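Local coordinates for putative S-adenosyl-L-methionine-dependent Methyltransferase (Methanococcus maripaludis, PDB 3DLC), which binds S-adenosylmethionine and is probably a methyltransferase that transfers its methyl group to an acceptor, perhaps a sterol-like one, at residues Cys47-Ser52 with Leu114-Gly119. Residues are numbered along the deposited sequence; the frame is centred on the assembly and turned at random. Where two conformers were deposited one is given.
Sequences CIDIGS and LIVSRG. With SAM (S-adenosylmethionine), chain C.
G51 and R118 together hold the amino acid end of S-adenosylmethionine, and the flat guanidinium of R118 meets a carboxylate oxygen of the ligand at its edge and in its plane: NH1 donates to SAM O at 3.0 Å, with an N-H...O angle of 164°. F150 makes a cation-pi contact with this guanidinium, and NE donates to the carbonyl of G149. CG lies anti to the backbone N (chi1 -178°) and the chain stays extended to NE, which carries the charge out to the methionine end of the ligand. A leucine here would remove the guanidinium and would probably leave the carboxylate without this charged mate and G149 O without this donor. SAM N donates to G51 O (2.8 Å) and to R118 O. G51 suits the bend, since its phi is positive and a side chain would run into SAM O4'. This is the Rossmann-like methyltransferase fold: 47-50 and 114-118 are neighbouring parallel strands in the middle of the sheet, and their C-terminal ends hold the cofactor. Three backbone hydrogen bonds join them, I48 N to L114 O, V116 N to I48 O and I50 N to V116 O. Past the last, S117 OG, anti to its backbone N, donates to I50 O at 2.7 Å from 35° above the carbonyl plane. A water lies 2.6 Å from D49 OD1, also near I50 O, and accepts from R118 N. D49 OD2 is hydrogen-bonded to S58 OG, so the buried carboxylate has polar partners. Beside D49, C47 SG rests on L114 CD2 (3.9 Å) on the face shared with V116; on the other, under helix 127-137, I50 CD1 presses tightly on I115 CG2 (3.5 Å).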
ATOM      1  N   CYS A  47      -9.434   3.243   7.933  1.00  7.79           N
ATOM      2  CA  CYS A  47      -8.359   2.595   7.181  1.00  7.37           C
ATOM      3  C   CYS A  47      -7.665   3.605   6.287  1.00  6.93           C
ATOM      4  O   CYS A  47      -8.343   4.354   5.568  1.00  8.49           O
ATOM      5  CB  CYS A  47      -8.922   1.460   6.321  1.00  8.02           C
ATOM      6  SG  CYS A  47      -7.726   0.645   5.259  1.00 10.58           S
ATOM      7  N   ILE A  48      -6.342   3.651   6.369  1.00  6.83           N
ATOM      8  CA  ILE A  48      -5.543   4.523   5.509  1.00  6.92           C
ATOM      9  C   ILE A  48      -4.794   3.633   4.524  1.00  6.74           C
ATOM     10  O   ILE A  48      -4.134   2.684   4.938  1.00  7.56           O
ATOM     11  CB  ILE A  48      -4.517   5.367   6.294  1.00  8.48           C
ATOM     12  CG1 ILE A  48      -5.144   6.076   7.496  1.00 10.58           C
ATOM     13  CG2 ILE A  48      -3.807   6.323   5.375  1.00 10.64           C
ATOM     14  CD1 ILE A  48      -6.326   6.952   7.240  1.00 12.24           C
ATOM     15  N   ASP A  49      -4.939   3.918   3.224  1.00  7.07           N
ATOM     16  CA  ASP A  49      -4.243   3.239   2.132  1.00  6.60           C
ATOM     17  C   ASP A  49      -3.155   4.198   1.649  1.00  6.67           C
ATOM     18  O   ASP A  49      -3.425   5.213   1.015  1.00  8.14           O
ATOM     19  CB  ASP A  49      -5.256   2.902   1.040  1.00  7.17           C
ATOM     20  CG  ASP A  49      -4.664   2.194  -0.158  1.00  7.98           C
ATOM     21  OD1 ASP A  49      -3.494   1.774  -0.084  1.00  9.38           O
ATOM     22  OD2 ASP A  49      -5.400   2.079  -1.168  1.00  8.93           O
ATOM     23  N   ILE A  50      -1.908   3.877   1.988  1.00  6.49           N
ATOM     24  CA  ILE A  50      -0.765   4.736   1.685  1.00  6.46           C
ATOM     25  C   ILE A  50      -0.188   4.379   0.324  1.00  6.15           C
ATOM     26  O   ILE A  50       0.136   3.231   0.046  1.00  7.92           O
ATOM     27  CB  ILE A  50       0.298   4.656   2.778  1.00  7.77           C
ATOM     28  CG1 ILE A  50      -0.314   5.092   4.138  1.00  9.01           C
ATOM     29  CG2 ILE A  50       1.524   5.527   2.404  1.00  8.68           C
ATOM     30  CD1 ILE A  50       0.662   4.994   5.302  1.00 10.96           C
ATOM     31  N   GLY A  51      -0.037   5.388  -0.519  1.00  6.58           N
ATOM     32  CA  GLY A  51       0.404   5.191  -1.883  1.00  6.69           C
ATOM     33  C   GLY A  51      -0.683   4.485  -2.672  1.00  6.03           C
ATOM     34  O   GLY A  51      -0.431   3.513  -3.393  1.00  7.71           O
ATOM     35  N   SER A  52      -1.904   5.007  -2.543  1.00  6.38           N
ATOM     36  CA  SER A  52      -3.095   4.391  -3.064  1.00  6.50           C
ATOM     37  C   SER A  52      -3.167   4.332  -4.597  1.00  6.71           C
ATOM     38  O   SER A  52      -3.891   3.505  -5.150  1.00  7.54           O
ATOM     39  CB  SER A  52      -4.316   5.129  -2.489  1.00  7.66           C
ATOM     40  OG  SER A  52      -4.136   6.546  -2.520  1.00  7.63           O
ATOM     41  N   LEU A 114      -6.454   0.671  10.904  1.00  6.67           N
ATOM     42  CA  LEU A 114      -5.745  -0.157   9.938  1.00  6.74           C
ATOM     43  C   LEU A 114      -5.025   0.715   8.941  1.00  5.77           C
ATOM     44  O   LEU A 114      -5.582   1.698   8.483  1.00  6.67           O
ATOM     45  CB  LEU A 114      -6.725  -1.060   9.188  1.00  7.25           C
ATOM     46  CG  LEU A 114      -6.158  -1.966   8.104  1.00  8.21           C
ATOM     47  CD1 LEU A 114      -5.199  -3.025   8.660  1.00  9.19           C
ATOM     48  CD2 LEU A 114      -7.336  -2.623   7.318  1.00 10.58           C
ATOM     49  N   ILE A 115      -3.772   0.397   8.663  1.00  5.65           N
ATOM     50  CA  ILE A 115      -2.999   1.077   7.625  1.00  5.52           C
ATOM     51  C   ILE A 115      -2.525   0.024   6.645  1.00  6.04           C
ATOM     52  O   ILE A 115      -1.852  -0.942   7.039  1.00  7.49           O
ATOM     53  CB  ILE A 115      -1.797   1.857   8.194  1.00  6.16           C
ATOM     54  CG1 ILE A 115      -2.270   2.877   9.226  1.00  7.43           C
ATOM     55  CG2 ILE A 115      -0.985   2.478   7.090  1.00  7.77           C
ATOM     56  CD1 ILE A 115      -1.133   3.591   9.987  1.00  8.26           C
ATOM     57  N   VAL A 116      -2.870   0.201   5.373  1.00  5.68           N
ATOM     58  CA  VAL A 116      -2.461  -0.702   4.321  1.00  6.11           C
ATOM     59  C   VAL A 116      -1.656   0.065   3.278  1.00  5.70           C
ATOM     60  O   VAL A 116      -1.781   1.263   3.148  1.00  6.47           O
ATOM     61  CB  VAL A 116      -3.694  -1.392   3.654  1.00  7.08           C
ATOM     62  CG1 VAL A 116      -4.547  -2.121   4.705  1.00  8.57           C
ATOM     63  CG2 VAL A 116      -4.553  -0.398   2.854  1.00  8.27           C
ATOM     64  N   SER A 117      -0.830  -0.650   2.529  1.00  6.22           N
ATOM     65  CA  SER A 117      -0.078  -0.041   1.435  1.00  6.34           C
ATOM     66  C   SER A 117       0.481  -1.133   0.553  1.00  6.36           C
ATOM     67  O   SER A 117       1.143  -2.054   1.047  1.00  6.83           O
ATOM     68  CB  SER A 117       1.084   0.734   1.988  1.00  7.27           C
ATOM     69  OG  SER A 117       1.858   1.328   0.964  1.00  7.35           O
ATOM     70  N   ARG A 118       0.221  -1.028  -0.755  1.00  5.94           N
ATOM     71  CA  ARG A 118       0.745  -1.971  -1.730  1.00  6.28           C
ATOM     72  C   ARG A 118       1.609  -1.266  -2.730  1.00  6.61           C
ATOM     73  O   ARG A 118       1.194  -0.289  -3.351  1.00  8.17           O
ATOM     74  CB  ARG A 118      -0.377  -2.700  -2.476  1.00  6.35           C
ATOM     75  CG  ARG A 118       0.144  -3.714  -3.454  1.00  7.49           C
ATOM     76  CD  ARG A 118      -0.950  -4.311  -4.382  1.00  7.54           C
ATOM     77  NE  ARG A 118      -0.306  -5.205  -5.316  1.00  8.26           N
ATOM     78  CZ  ARG A 118       0.403  -4.785  -6.369  1.00  8.17           C
ATOM     79  NH1 ARG A 118       0.373  -3.516  -6.713  1.00  9.56           N
ATOM     80  NH2 ARG A 118       1.090  -5.649  -7.081  1.00  9.70           N
ATOM     81  N   GLY A 119       2.792  -1.794  -2.963  0.50  6.73           N
ATOM     82  CA  GLY A 119       3.628  -1.293  -4.031  0.50  7.78           C
ATOM     83  C   GLY A 119       4.189   0.094  -3.917  0.50  7.67           C
ATOM     84  O   GLY A 119       4.571   0.648  -4.946  0.50  8.95           O
TER
HETATM   85  N   SAM C 220      -1.284   0.982  -4.337  1.00 11.17           N
HETATM   86  CA  SAM C 220      -1.581   1.011  -5.792  1.00 10.23           C
HETATM   87  C   SAM C 220      -1.754  -0.390  -6.310  1.00 10.24           C
HETATM   88  O   SAM C 220      -1.310  -1.329  -5.646  1.00 12.13           O
HETATM   89  OXT SAM C 220      -2.285  -0.545  -7.404  1.00  9.97           O
HETATM   90  CB  SAM C 220      -0.504   1.774  -6.540  1.00 12.38           C
HETATM   91  CG  SAM C 220       0.870   1.186  -6.490  1.00 14.87           C
HETATM   92  SD  SAM C 220       2.002   2.234  -7.425  1.00 16.84           S
HETATM   93  CE  SAM C 220       3.105   0.925  -7.883  1.00 15.58           C
HETATM   94  C5' SAM C 220       2.945   3.167  -6.107  1.00 18.30           C
HETATM   95  C4' SAM C 220       2.318   4.478  -5.544  1.00 13.14           C
HETATM   96  O4' SAM C 220       2.929   5.064  -4.348  1.00 10.62           O
HETATM   97  C3' SAM C 220       2.159   5.604  -6.596  1.00 10.61           C
HETATM   98  O3' SAM C 220       0.802   5.897  -6.724  1.00 12.49           O
HETATM   99  C2' SAM C 220       2.955   6.761  -5.989  1.00  8.59           C
HETATM  100  O2' SAM C 220       2.565   8.065  -6.355  1.00  9.52           O
HETATM  101  C1' SAM C 220       2.847   6.477  -4.481  1.00  8.82           C
HETATM  102  N9  SAM C 220       3.937   7.054  -3.679  1.00  7.85           N
HETATM  103  C8  SAM C 220       5.285   6.864  -3.875  1.00  7.95           C
HETATM  104  N7  SAM C 220       5.999   7.474  -2.899  1.00  7.97           N
HETATM  105  C5  SAM C 220       5.090   8.086  -2.076  1.00  7.51           C
HETATM  106  C6  SAM C 220       5.220   8.886  -0.938  1.00  7.77           C
HETATM  107  N6  SAM C 220       6.394   9.292  -0.422  1.00  9.01           N
HETATM  108  N1  SAM C 220       4.080   9.283  -0.331  1.00  8.16           N
HETATM  109  C2  SAM C 220       2.844   8.956  -0.838  1.00  8.87           C
HETATM  110  N3  SAM C 220       2.668   8.233  -1.980  1.00  8.31           N
HETATM  111  C4  SAM C 220       3.797   7.808  -2.545  1.00  7.60           C
HETATM  112  O   HOH W   1      -1.432   1.176  -1.587  1.00  9.60           O